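Local coordinates for protein quinoline 2-oxidoreductase large subunit (Pseudomonas putida, PDB 1T3Q) that carries the molybdenum and pterin cytosine dinucleotide cofactor of a molybdenum hydroxylase related to xanthine dehydrogenase and probably hydroxylates quinoline there, at residues Arg188-Gly194 against Ile768-Pro772; Glu383-Asp387 against Glu399-Arg403; Glu423-Thr429 against Leu727-Pro732; Gly457-Ser461 against Ala751-Ala756; Asn639-Ile645 against Thr658-Glu664. One frame throughout, in Å; residues are numbered along the deposited sequence.

Interaction 1 of 5, residues Arg188-Gly194 against Ile768-Pro772; sequences RGQFSCG and IETVP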
# COMPACT_ATOMS: atom_id res chain seq x y z
N ARG B 188 -11.34 -53.09 23.39
CA ARG B 188 -12.26 -51.98 23.29
C ARG B 188 -11.78 -50.83 24.16
O ARG B 188 -11.03 -51.02 25.11
CB ARG B 188 -13.66 -52.41 23.76
CG ARG B 188 -14.05 -53.80 23.29
CD ARG B 188 -15.49 -54.17 23.62
NE ARG B 188 -16.40 -53.87 22.51
CZ ARG B 188 -17.43 -54.63 22.17
NH1 ARG B 188 -17.71 -55.74 22.85
NH2 ARG B 188 -18.19 -54.29 21.14
N GLY B 189 -12.21 -49.63 23.81
CA GLY B 189 -11.81 -48.47 24.58
C GLY B 189 -12.78 -47.33 24.40
O GLY B 189 -13.45 -47.20 23.37
N GLN B 190 -12.89 -46.51 25.43
CA GLN B 190 -13.74 -45.34 25.38
C GLN B 190 -12.76 -44.18 25.39
O GLN B 190 -12.42 -43.63 26.45
CB GLN B 190 -14.69 -45.32 26.58
CG GLN B 190 -15.54 -46.58 26.66
CD GLN B 190 -16.64 -46.48 27.70
OE1 GLN B 190 -16.39 -46.11 28.85
NE2 GLN B 190 -17.86 -46.81 27.30
N PHE B 191 -12.28 -43.83 24.21
CA PHE B 191 -11.31 -42.76 24.05
C PHE B 191 -11.94 -41.38 24.09
O PHE B 191 -13.08 -41.19 23.66
CB PHE B 191 -10.55 -42.96 22.74
CG PHE B 191 -9.69 -44.20 22.72
CD1 PHE B 191 -8.36 -44.14 23.13
CD2 PHE B 191 -10.22 -45.42 22.32
CE1 PHE B 191 -7.57 -45.29 23.16
CE2 PHE B 191 -9.44 -46.58 22.34
CZ PHE B 191 -8.11 -46.52 22.76
N SER B 192 -11.20 -40.42 24.61
CA SER B 192 -11.69 -39.06 24.70
C SER B 192 -10.55 -38.07 24.58
O SER B 192 -9.48 -38.28 25.15
CB SER B 192 -12.41 -38.85 26.03
OG SER B 192 -12.83 -37.51 26.16
N CYS B 193 -10.77 -37.01 23.81
CA CYS B 193 -9.77 -35.97 23.65
C CYS B 193 -10.41 -34.68 24.12
O CYS B 193 -11.57 -34.42 23.82
CB CYS B 193 -9.36 -35.82 22.18
SG CYS B 193 -8.71 -37.32 21.42
N GLY B 194 -9.66 -33.87 24.86
CA GLY B 194 -10.20 -32.61 25.32
C GLY B 194 -10.04 -31.57 24.23
O GLY B 194 -9.41 -31.84 23.20
N ILE B 768 -4.76 -45.81 29.45
CA ILE B 768 -5.11 -44.40 29.51
C ILE B 768 -5.66 -44.07 28.14
O ILE B 768 -4.95 -44.15 27.13
CB ILE B 768 -3.89 -43.52 29.85
CG1 ILE B 768 -3.46 -43.79 31.30
CG2 ILE B 768 -4.24 -42.06 29.64
CD1 ILE B 768 -2.33 -42.90 31.79
N GLU B 769 -6.93 -43.71 28.10
CA GLU B 769 -7.58 -43.43 26.83
C GLU B 769 -8.06 -42.00 26.66
O GLU B 769 -8.78 -41.68 25.72
CB GLU B 769 -8.73 -44.43 26.65
CG GLU B 769 -8.21 -45.88 26.57
CD GLU B 769 -9.29 -46.94 26.76
OE1 GLU B 769 -9.00 -48.13 26.51
OE2 GLU B 769 -10.42 -46.58 27.16
N THR B 770 -7.62 -41.12 27.57
CA THR B 770 -7.99 -39.71 27.50
C THR B 770 -6.76 -38.83 27.35
O THR B 770 -5.75 -39.05 28.02
CB THR B 770 -8.73 -39.27 28.78
OG1 THR B 770 -9.90 -40.07 28.97
CG2 THR B 770 -9.14 -37.81 28.67
N VAL B 771 -6.82 -37.86 26.44
CA VAL B 771 -5.71 -36.91 26.29
C VAL B 771 -6.25 -35.55 26.71
O VAL B 771 -7.44 -35.26 26.56
CB VAL B 771 -5.17 -36.83 24.83
CG1 VAL B 771 -4.53 -38.15 24.44
CG2 VAL B 771 -6.29 -36.45 23.87
N PRO B 772 -5.38 -34.68 27.25
CA PRO B 772 -3.95 -34.93 27.48
C PRO B 772 -3.69 -35.90 28.63
O PRO B 772 -4.48 -35.97 29.58
CB PRO B 772 -3.41 -33.54 27.77
CG PRO B 772 -4.53 -32.93 28.56
CD PRO B 772 -5.76 -33.35 27.75
O HOH W 1 -10.28 -49.83 28.03
O HOH W 2 -11.74 -41.70 28.06
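Parallel strand pairing sets S192 opposite T770 and C193 opposite V771, attaching the short strand 770-771, near the C-terminal end of the chain, to strand 185-193 of a mixed sheet. Three backbone bonds join them: S192 N to E769 O (2.9 Å), V771 N to S192 O, and G194 N to V771 O. Just before the paired residues, E769 reaches back along the edge of 188-191. Its CG, anti to the carbonyl carbon (chi1 -63°), lies over one face of the F191 ring toward the rim, 3.5 Å from CE1, as a CH-pi contact. The extended chain beyond carries the carboxylate to the backbone, where Q190 N donates to OE2 (3.0 Å) from above the carboxylate plane. OE1 forms a salt bridge with R388 and accepts from a water that also donates to R188 O. G189 CA lies 3.4 Å from E769 OE1. With a leucine in place of E769, Q190 N would probably lose its acceptor and R388 this counter-charge. V771 CG2 packs on C193 CB (3.6 Å), and V771 also rests on V754 of helix 744-761. The arrangement is that of a short parallel strand added to a mixed sheet, extended by a carboxylate bonded to its neighbour's backbone.

Interaction 2 of 5, residues Glu383-Asp387 against Glu399-Arg403; sequences ETLID and EIRRR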
# COMPACT_ATOMS: atom_id res chain seq x y z
N GLU B 383 -4.88 -47.01 16.70
CA GLU B 383 -3.50 -47.43 16.88
C GLU B 383 -3.24 -47.93 18.29
O GLU B 383 -2.47 -48.87 18.49
CB GLU B 383 -2.54 -46.29 16.53
CG GLU B 383 -2.60 -45.85 15.06
CD GLU B 383 -2.27 -46.98 14.08
OE1 GLU B 383 -3.17 -47.39 13.31
OE2 GLU B 383 -1.12 -47.46 14.09
N THR B 384 -3.89 -47.32 19.28
CA THR B 384 -3.72 -47.75 20.66
C THR B 384 -4.33 -49.14 20.86
O THR B 384 -3.77 -49.97 21.57
CB THR B 384 -4.37 -46.74 21.64
OG1 THR B 384 -3.64 -45.51 21.60
CG2 THR B 384 -4.37 -47.28 23.06
N LEU B 385 -5.48 -49.38 20.25
CA LEU B 385 -6.14 -50.68 20.36
C LEU B 385 -5.36 -51.74 19.60
O LEU B 385 -5.28 -52.90 20.02
CB LEU B 385 -7.57 -50.60 19.84
CG LEU B 385 -8.54 -49.79 20.69
CD1 LEU B 385 -9.93 -49.79 20.05
CD2 LEU B 385 -8.61 -50.39 22.09
N ILE B 386 -4.77 -51.35 18.47
CA ILE B 386 -3.98 -52.28 17.67
C ILE B 386 -2.77 -52.76 18.48
O ILE B 386 -2.43 -53.95 18.47
CB ILE B 386 -3.52 -51.61 16.36
CG1 ILE B 386 -4.72 -51.44 15.43
CG2 ILE B 386 -2.41 -52.44 15.70
CD1 ILE B 386 -4.41 -50.76 14.10
N ASP B 387 -2.12 -51.84 19.19
CA ASP B 387 -0.97 -52.18 20.02
C ASP B 387 -1.41 -53.09 21.16
O ASP B 387 -0.68 -54.01 21.55
CB ASP B 387 -0.32 -50.92 20.62
CG ASP B 387 0.73 -50.30 19.71
OD1 ASP B 387 1.45 -49.39 20.18
OD2 ASP B 387 0.83 -50.70 18.53
N GLU B 399 4.45 -56.35 13.63
CA GLU B 399 3.97 -57.58 13.01
C GLU B 399 2.45 -57.63 12.85
O GLU B 399 1.95 -58.05 11.81
CB GLU B 399 4.46 -58.79 13.82
CG GLU B 399 4.02 -60.16 13.28
CD GLU B 399 4.40 -60.40 11.83
OE1 GLU B 399 5.49 -59.95 11.41
OE2 GLU B 399 3.62 -61.05 11.10
N ILE B 400 1.71 -57.22 13.87
CA ILE B 400 0.26 -57.26 13.75
C ILE B 400 -0.21 -56.33 12.63
O ILE B 400 -1.22 -56.59 11.97
CB ILE B 400 -0.45 -56.90 15.07
CG1 ILE B 400 -1.93 -57.30 14.98
CG2 ILE B 400 -0.32 -55.40 15.37
CD1 ILE B 400 -2.66 -57.29 16.30
N ARG B 401 0.53 -55.24 12.39
CA ARG B 401 0.18 -54.32 11.33
C ARG B 401 0.48 -54.91 9.95
O ARG B 401 -0.29 -54.72 9.01
CB ARG B 401 0.89 -52.97 11.54
CG ARG B 401 0.28 -52.16 12.68
CD ARG B 401 1.05 -50.88 12.96
NE ARG B 401 0.37 -50.01 13.92
CZ ARG B 401 0.32 -50.21 15.23
NH1 ARG B 401 0.91 -51.26 15.78
NH2 ARG B 401 -0.32 -49.34 16.01
N ARG B 402 1.59 -55.63 9.83
CA ARG B 402 1.94 -56.26 8.56
C ARG B 402 0.83 -57.21 8.11
O ARG B 402 0.59 -57.38 6.92
CB ARG B 402 3.23 -57.08 8.67
CG ARG B 402 4.47 -56.28 8.95
CD ARG B 402 5.71 -57.16 8.78
NE ARG B 402 6.91 -56.42 9.12
CZ ARG B 402 7.49 -56.45 10.32
NH1 ARG B 402 6.98 -57.21 11.28
NH2 ARG B 402 8.56 -55.71 10.55
N ARG B 403 0.18 -57.84 9.07
CA ARG B 403 -0.88 -58.80 8.78
C ARG B 403 -2.23 -58.19 8.43
O ARG B 403 -3.16 -58.91 8.05
CB ARG B 403 -1.05 -59.76 9.97
CG ARG B 403 0.23 -60.49 10.33
CD ARG B 403 0.03 -61.41 11.52
NE ARG B 403 1.27 -62.10 11.86
CZ ARG B 403 1.36 -63.08 12.75
NH1 ARG B 403 2.53 -63.64 13.00
NH2 ARG B 403 0.28 -63.49 13.40
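R401 reaches from helix 397-402 across I386 to two acids of helix 375-393, E383 and D387, and these three form a buried salt-bridge network. The arginine chain leaves with CG anti to its carbonyl carbon (chi1 -74°) and runs extended to NE, which delivers the guanidinium between the carboxylates. Both acids meet it at its edge, near its plane. Toward E383 it works side-on: NE (3.0 Å) and NH2 (2.8 Å) both end on OE2, arriving from the same face of that carboxylate. Toward D387 it works end-on, NH1 (2.8 Å) and NH2 (3.1 Å) sharing OD2. The carboxylate planes are turned against the guanidinium, by 59° for E383 and 77° for D387, and each acid gives one oxygen to two nitrogens. I386 lies over one guanidinium face, its CG2 3.5 Å from R401 NH1. The same methyl meets I400 CG2 at 3.6 Å, giving the two helices an apolar contact beside the ionic one. P397 O takes a further bond from R401 NH1, while V462 N of strand 454-467 donates to E383 OE2; helix 744-761 touches the acids, through A751 on E383 and A755 on D387, and I430 of helix 426-437 packs on R401.

Interaction 3 of 5, residues Glu423-Thr429 against Leu727-Pro732; sequences EGTYLQT and LETPSP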
# COMPACT_ATOMS: atom_id res chain seq x y z
N GLU B 423 -1.48 -46.10 -4.64
CA GLU B 423 -0.02 -46.14 -4.59
C GLU B 423 0.48 -45.56 -3.27
O GLU B 423 0.21 -44.40 -2.95
CB GLU B 423 0.60 -45.39 -5.78
CG GLU B 423 0.69 -43.86 -5.65
CD GLU B 423 -0.64 -43.15 -5.89
OE1 GLU B 423 -0.87 -42.11 -5.24
OE2 GLU B 423 -1.43 -43.61 -6.74
N GLY B 424 1.18 -46.38 -2.51
CA GLY B 424 1.71 -45.95 -1.22
C GLY B 424 2.69 -46.96 -0.67
O GLY B 424 2.81 -48.07 -1.19
N THR B 425 3.39 -46.58 0.40
CA THR B 425 4.39 -47.46 1.01
C THR B 425 4.02 -47.93 2.42
O THR B 425 4.85 -47.90 3.32
CB THR B 425 5.75 -46.74 1.08
OG1 THR B 425 5.56 -45.42 1.61
CG2 THR B 425 6.38 -46.66 -0.30
N TYR B 426 2.79 -48.39 2.59
CA TYR B 426 2.35 -48.85 3.91
C TYR B 426 3.26 -49.90 4.52
O TYR B 426 3.78 -49.71 5.62
CB TYR B 426 0.93 -49.41 3.83
CG TYR B 426 -0.11 -48.50 3.21
CD1 TYR B 426 0.10 -47.12 3.11
CD2 TYR B 426 -1.31 -49.02 2.75
CE1 TYR B 426 -0.88 -46.28 2.57
CE2 TYR B 426 -2.29 -48.20 2.21
CZ TYR B 426 -2.07 -46.83 2.12
OH TYR B 426 -3.05 -46.02 1.60
N LEU B 427 3.44 -51.02 3.83
CA LEU B 427 4.28 -52.10 4.34
C LEU B 427 5.71 -51.65 4.58
O LEU B 427 6.28 -51.89 5.64
CB LEU B 427 4.29 -53.29 3.37
CG LEU B 427 5.15 -54.47 3.86
CD1 LEU B 427 4.63 -54.96 5.21
CD2 LEU B 427 5.12 -55.60 2.84
N GLN B 428 6.31 -50.99 3.58
CA GLN B 428 7.69 -50.54 3.71
C GLN B 428 7.86 -49.56 4.86
O GLN B 428 8.93 -49.50 5.48
CB GLN B 428 8.16 -49.91 2.39
CG GLN B 428 9.57 -49.35 2.46
CD GLN B 428 10.17 -49.08 1.09
OE1 GLN B 428 9.46 -48.78 0.13
NE2 GLN B 428 11.49 -49.17 0.99
N THR B 429 6.81 -48.80 5.17
CA THR B 429 6.88 -47.85 6.29
C THR B 429 7.00 -48.60 7.62
O THR B 429 7.81 -48.25 8.47
CB THR B 429 5.64 -46.94 6.33
OG1 THR B 429 5.71 -46.00 5.26
CG2 THR B 429 5.57 -46.20 7.65
N LEU B 727 10.41 -41.84 2.11
CA LEU B 727 10.10 -42.79 1.05
C LEU B 727 9.33 -41.94 0.06
O LEU B 727 8.63 -41.01 0.46
CB LEU B 727 9.22 -43.94 1.57
CG LEU B 727 9.84 -44.89 2.58
CD1 LEU B 727 8.80 -45.92 3.01
CD2 LEU B 727 11.06 -45.58 1.97
N GLU B 728 9.45 -42.24 -1.23
CA GLU B 728 8.73 -41.46 -2.24
C GLU B 728 7.96 -42.31 -3.24
O GLU B 728 8.54 -43.09 -3.99
CB GLU B 728 9.69 -40.53 -3.00
CG GLU B 728 10.31 -39.43 -2.14
CD GLU B 728 11.14 -38.44 -2.94
OE1 GLU B 728 12.00 -38.88 -3.73
OE2 GLU B 728 10.94 -37.22 -2.78
N THR B 729 6.64 -42.16 -3.21
CA THR B 729 5.77 -42.87 -4.14
C THR B 729 5.02 -41.74 -4.84
O THR B 729 4.03 -41.22 -4.33
CB THR B 729 4.77 -43.77 -3.40
OG1 THR B 729 5.49 -44.65 -2.52
CG2 THR B 729 3.97 -44.61 -4.40
N PRO B 730 5.52 -41.33 -6.02
CA PRO B 730 4.94 -40.25 -6.82
C PRO B 730 3.48 -40.44 -7.17
O PRO B 730 3.04 -41.54 -7.52
CB PRO B 730 5.82 -40.22 -8.07
CG PRO B 730 7.12 -40.80 -7.60
CD PRO B 730 6.67 -41.93 -6.72
N SER B 731 2.72 -39.35 -7.08
CA SER B 731 1.32 -39.38 -7.45
C SER B 731 1.26 -39.11 -8.94
O SER B 731 1.91 -38.20 -9.44
CB SER B 731 0.54 -38.29 -6.73
OG SER B 731 -0.67 -38.03 -7.42
N PRO B 732 0.50 -39.93 -9.68
CA PRO B 732 0.40 -39.71 -11.13
C PRO B 732 -0.63 -38.63 -11.44
O PRO B 732 -0.84 -38.27 -12.60
CB PRO B 732 -0.02 -41.08 -11.65
CG PRO B 732 -0.88 -41.60 -10.54
CD PRO B 732 -0.10 -41.22 -9.29
O HOH W 3 -2.19 -39.94 -6.37
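E423 bends over T729, its CG 3.6 Å from T729 CG2, before the carboxylate continues toward S731 and P732. There OE2 comes within 3.7 Å of P732 CD, the two side chains approaching from opposite directions. OE1 forms a salt bridge with K739 and accepts from a water (2.8 Å) that is also bonded to S731 OG. G424 follows with its backbone N close to the T729 methyl. T425 slides past T729 in the opposite direction, so that its CG2 meets T729 OG1 at 3.1 Å; both threonine hydroxyls are hydrogen-bonded to D665 OD2, an acid that thereby ties the two segments together. T425 also takes the N-cap position of helix 426-437, although its side chain makes no capping bond, and the contact is thus one between a helix start and the loop that follows strand 722-726. T425 OG1 also lies 3.6 Å from L727 CD1. Within the first turn of the helix, Q428 extends from a CG anti to the backbone N (chi1 178°) and lays its chain across the end of L727: CG is 3.6 Å from CD1, while NE2 lies near CD2. T429 adds its hydroxyl, OG1 3.8 Å from L727 CD1. That hydroxyl donates to T425 O at 2.8 Å, from above the carbonyl plane, and the same oxygen also accepts from T429 N in the first turn.

Interaction 4 of 5, residues Gly457-Ser461 against Ala751-Ala756; sequences GLGVS and AAVVAA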
# COMPACT_ATOMS: atom_id res chain seq x y z
N GLY B 457 8.10 -46.80 27.52
CA GLY B 457 7.13 -47.36 26.61
C GLY B 457 7.34 -46.95 25.16
O GLY B 457 7.74 -45.82 24.88
N LEU B 458 7.07 -47.88 24.25
CA LEU B 458 7.20 -47.63 22.82
C LEU B 458 5.81 -47.57 22.23
O LEU B 458 4.98 -48.44 22.50
CB LEU B 458 7.98 -48.77 22.16
CG LEU B 458 8.00 -48.75 20.62
CD1 LEU B 458 8.78 -47.54 20.14
CD2 LEU B 458 8.64 -50.03 20.10
N GLY B 459 5.56 -46.55 21.41
CA GLY B 459 4.26 -46.42 20.79
C GLY B 459 4.41 -46.36 19.28
O GLY B 459 5.31 -45.68 18.78
N VAL B 460 3.54 -47.06 18.56
CA VAL B 460 3.60 -47.08 17.11
C VAL B 460 2.33 -46.57 16.47
O VAL B 460 1.22 -46.84 16.95
CB VAL B 460 3.88 -48.51 16.59
CG1 VAL B 460 3.86 -48.54 15.06
CG2 VAL B 460 5.22 -48.99 17.10
N SER B 461 2.49 -45.82 15.38
CA SER B 461 1.35 -45.29 14.64
C SER B 461 1.67 -45.26 13.16
O SER B 461 2.63 -44.63 12.73
CB SER B 461 1.02 -43.87 15.11
OG SER B 461 -0.00 -43.31 14.31
N ALA B 751 -1.00 -40.30 18.15
CA ALA B 751 -1.30 -41.71 18.39
C ALA B 751 -0.06 -42.43 18.91
O ALA B 751 -0.15 -43.26 19.81
CB ALA B 751 -1.79 -42.36 17.09
N ALA B 752 1.10 -42.09 18.36
CA ALA B 752 2.35 -42.71 18.80
C ALA B 752 2.63 -42.44 20.28
O ALA B 752 3.07 -43.34 21.00
CB ALA B 752 3.52 -42.18 17.95
N VAL B 753 2.37 -41.22 20.73
CA VAL B 753 2.60 -40.87 22.13
C VAL B 753 1.61 -41.58 23.06
O VAL B 753 2.01 -42.14 24.09
CB VAL B 753 2.50 -39.35 22.37
CG1 VAL B 753 2.76 -39.04 23.85
CG2 VAL B 753 3.51 -38.61 21.50
N VAL B 754 0.33 -41.55 22.71
CA VAL B 754 -0.67 -42.22 23.54
C VAL B 754 -0.35 -43.71 23.60
O VAL B 754 -0.40 -44.33 24.67
CB VAL B 754 -2.10 -42.03 22.98
CG1 VAL B 754 -3.09 -42.88 23.77
CG2 VAL B 754 -2.49 -40.56 23.07
N ALA B 755 -0.00 -44.29 22.45
CA ALA B 755 0.35 -45.70 22.40
C ALA B 755 1.57 -45.95 23.28
O ALA B 755 1.65 -46.97 23.97
CB ALA B 755 0.64 -46.14 20.96
N ALA B 756 2.51 -45.02 23.28
CA ALA B 756 3.73 -45.16 24.09
C ALA B 756 3.42 -45.19 25.58
O ALA B 756 3.94 -46.02 26.31
CB ALA B 756 4.70 -44.03 23.77
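G459 meets the backbone of helix 744-761 almost directly, its CA 3.4 Å from A756 N. The arrangement is helix-on-sheet packing, with strand 454-467 at the edge of a four-stranded mixed sheet within the chain and the two short axes only 5.6 Å apart, running roughly antiparallel at 145°. Small residues make this closeness possible: glycines on the strand side, alanines on the helix. A CB on G459, pointing at the helix, would clash with A752 O and A756 N. Instead its CA makes a CA-H...O contact with A752 O at 3.3 Å, and G457 CA does the same with A756 O. The alanine methyls lie against the strand, A755 CB 3.6 Å from G459 CA and A756 CB beside G459 N. Further out, L458 and V460 point away from the helix, and V460 packs on P397 and R401. The strand is held by backbone bonds to its neighbour, G457 with V646 and G459 with A644, while L458 N is bonded to D759 OD2. S461 does turn toward the helix; its hydroxyl is hydrogen-bonded to S748 and Q379, and with OG anti to the backbone N (chi1 175°) that oxygen ends 3.4 Å from A751 CB.

Interaction 5 of 5, residues Asn639-Ile645 against Thr658-Glu664; sequences NGGHAAI and TDFFAVE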
# COMPACT_ATOMS: atom_id res chain seq x y z
N ASN B 639 1.35 -41.12 3.00
CA ASN B 639 1.38 -42.08 4.10
C ASN B 639 2.69 -42.00 4.86
O ASN B 639 3.63 -41.33 4.44
CB ASN B 639 1.18 -43.51 3.56
CG ASN B 639 2.37 -44.02 2.78
OD1 ASN B 639 3.29 -44.62 3.34
ND2 ASN B 639 2.38 -43.76 1.48
N GLY B 640 2.73 -42.67 6.00
CA GLY B 640 3.93 -42.67 6.81
C GLY B 640 3.70 -43.36 8.13
O GLY B 640 2.70 -44.07 8.31
N GLY B 641 4.62 -43.15 9.06
CA GLY B 641 4.50 -43.76 10.36
C GLY B 641 5.31 -43.00 11.38
O GLY B 641 6.23 -42.26 11.02
N HIS B 642 4.96 -43.17 12.64
CA HIS B 642 5.67 -42.52 13.73
C HIS B 642 5.80 -43.49 14.88
O HIS B 642 4.94 -44.35 15.08
CB HIS B 642 4.91 -41.29 14.24
CG HIS B 642 4.68 -40.24 13.20
ND1 HIS B 642 3.60 -40.25 12.35
CD2 HIS B 642 5.42 -39.16 12.84
CE1 HIS B 642 3.67 -39.23 11.52
NE2 HIS B 642 4.77 -38.55 11.80
N ALA B 643 6.89 -43.36 15.62
CA ALA B 643 7.14 -44.20 16.79
C ALA B 643 7.70 -43.26 17.85
O ALA B 643 8.58 -42.44 17.56
CB ALA B 643 8.14 -45.30 16.48
N ALA B 644 7.17 -43.36 19.06
CA ALA B 644 7.61 -42.52 20.15
C ALA B 644 7.99 -43.37 21.34
O ALA B 644 7.40 -44.42 21.58
CB ALA B 644 6.50 -41.54 20.54
N ILE B 645 9.00 -42.91 22.06
CA ILE B 645 9.44 -43.60 23.27
C ILE B 645 9.25 -42.59 24.39
O ILE B 645 9.73 -41.46 24.30
CB ILE B 645 10.92 -44.01 23.19
CG1 ILE B 645 11.09 -45.12 22.15
CG2 ILE B 645 11.39 -44.50 24.56
CD1 ILE B 645 12.53 -45.61 21.98
N THR B 658 11.35 -39.18 25.15
CA THR B 658 12.78 -39.25 24.95
C THR B 658 13.23 -39.45 23.51
O THR B 658 14.33 -39.05 23.14
CB THR B 658 13.41 -40.36 25.79
OG1 THR B 658 12.89 -41.63 25.37
CG2 THR B 658 13.08 -40.16 27.26
N ASP B 659 12.39 -40.09 22.70
CA ASP B 659 12.73 -40.36 21.31
C ASP B 659 11.51 -40.25 20.40
O ASP B 659 10.38 -40.48 20.82
CB ASP B 659 13.28 -41.78 21.17
CG ASP B 659 14.50 -42.03 22.04
OD1 ASP B 659 15.63 -41.80 21.56
OD2 ASP B 659 14.32 -42.45 23.20
N PHE B 660 11.76 -39.89 19.15
CA PHE B 660 10.70 -39.80 18.17
C PHE B 660 11.27 -40.16 16.82
O PHE B 660 12.32 -39.65 16.40
CB PHE B 660 10.08 -38.40 18.15
CG PHE B 660 8.58 -38.40 18.20
CD1 PHE B 660 7.83 -38.88 17.13
CD2 PHE B 660 7.92 -37.98 19.35
CE1 PHE B 660 6.44 -38.95 17.21
CE2 PHE B 660 6.53 -38.04 19.43
CZ PHE B 660 5.79 -38.53 18.36
N PHE B 661 10.60 -41.09 16.15
CA PHE B 661 11.01 -41.57 14.85
C PHE B 661 9.88 -41.32 13.87
O PHE B 661 8.71 -41.55 14.19
CB PHE B 661 11.30 -43.07 14.93
CG PHE B 661 12.25 -43.45 16.03
CD1 PHE B 661 13.63 -43.39 15.83
CD2 PHE B 661 11.77 -43.87 17.26
CE1 PHE B 661 14.51 -43.75 16.85
CE2 PHE B 661 12.65 -44.23 18.29
CZ PHE B 661 14.02 -44.17 18.08
N ALA B 662 10.22 -40.84 12.68
CA ALA B 662 9.20 -40.57 11.67
C ALA B 662 9.59 -41.08 10.29
O ALA B 662 10.74 -40.95 9.86
CB ALA B 662 8.94 -39.06 11.59
N VAL B 663 8.62 -41.68 9.61
CA VAL B 663 8.81 -42.17 8.25
C VAL B 663 7.72 -41.47 7.45
O VAL B 663 6.53 -41.62 7.75
CB VAL B 663 8.62 -43.69 8.14
CG1 VAL B 663 8.61 -44.09 6.67
CG2 VAL B 663 9.73 -44.42 8.88
N GLU B 664 8.10 -40.69 6.45
CA GLU B 664 7.12 -39.97 5.66
C GLU B 664 7.22 -40.22 4.17
O GLU B 664 8.31 -40.29 3.61
CB GLU B 664 7.24 -38.45 5.91
CG GLU B 664 6.42 -37.58 4.96
CD GLU B 664 4.92 -37.68 5.20
OE1 GLU B 664 4.14 -37.36 4.27
OE2 GLU B 664 4.52 -38.08 6.31
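A644 presses its methyl over one face of the F660 ring, toward the rim, with CB 3.7 Å from CE2, as a CH-pi contact. The ring leans back across the antiparallel hairpin of strands 636-649 and 655-665, its chi1 of -131° lying away from the usual staggered positions, and its edge meets H642 CB at CE1 (4.1 Å). Next along this face the imidazole of H642 stands beside A662, CD2 3.7 Å from the A662 methyl, while ND1 is hydrogen-bonded to S748 OG. On the opposite face F661 receives A643 CB at CD2 (4.0 Å) and, in the plane of its ring, the I645 CD1 methyl at CE2 (3.9 Å). I645 runs side by side with D659, both pointing the same way. At that end of the hairpin T658 and D659 both face I645 in a classic beta bulge: I645 O accepts from T658 N and, weakly, from D659 N. T658 OG1 touches I645 CG2 at 3.3 Å and donates to D659 OD2 (2.7 Å), and R445 bonds to both side chains. Putting a serine in place of F660 would probably take the ring face from the A644 methyl and open a gap toward F660's neighbours V753, I683 and I687 on two helices. Paired backbone bonds, G641 with V663 and A643 with F661, satisfy buried peptide groups, and the side chains on the F660 and F661 faces are mainly apolar, as befits a sheet packed between helices, with D659 at the bulge paired to R445 and E664 at the far end.

Interactions 4 and 5, centres 9 Å apart, share one sheet: H642 N donates to S461 O (2.8 Å) and G459 N to A644 O. The centres of interactions 2 and 4 are 11 Å apart, with E383 and D387 touching S461 and A755. Interaction 1 adjoins interactions 2 and 4, through F191 CE2 on L385 CG (3.7 Å) and V771 CG1 on V754 CG2 (3.4 Å). Interaction 3 joins the N639/E664 end of the paired strands, L727 N bonding to E664 O at 3.0 Å. The cofactor lies near this end: the side chain of E664 is about 7 Å from the pterin cytosine dinucleotide and that of S731 about 9 Å.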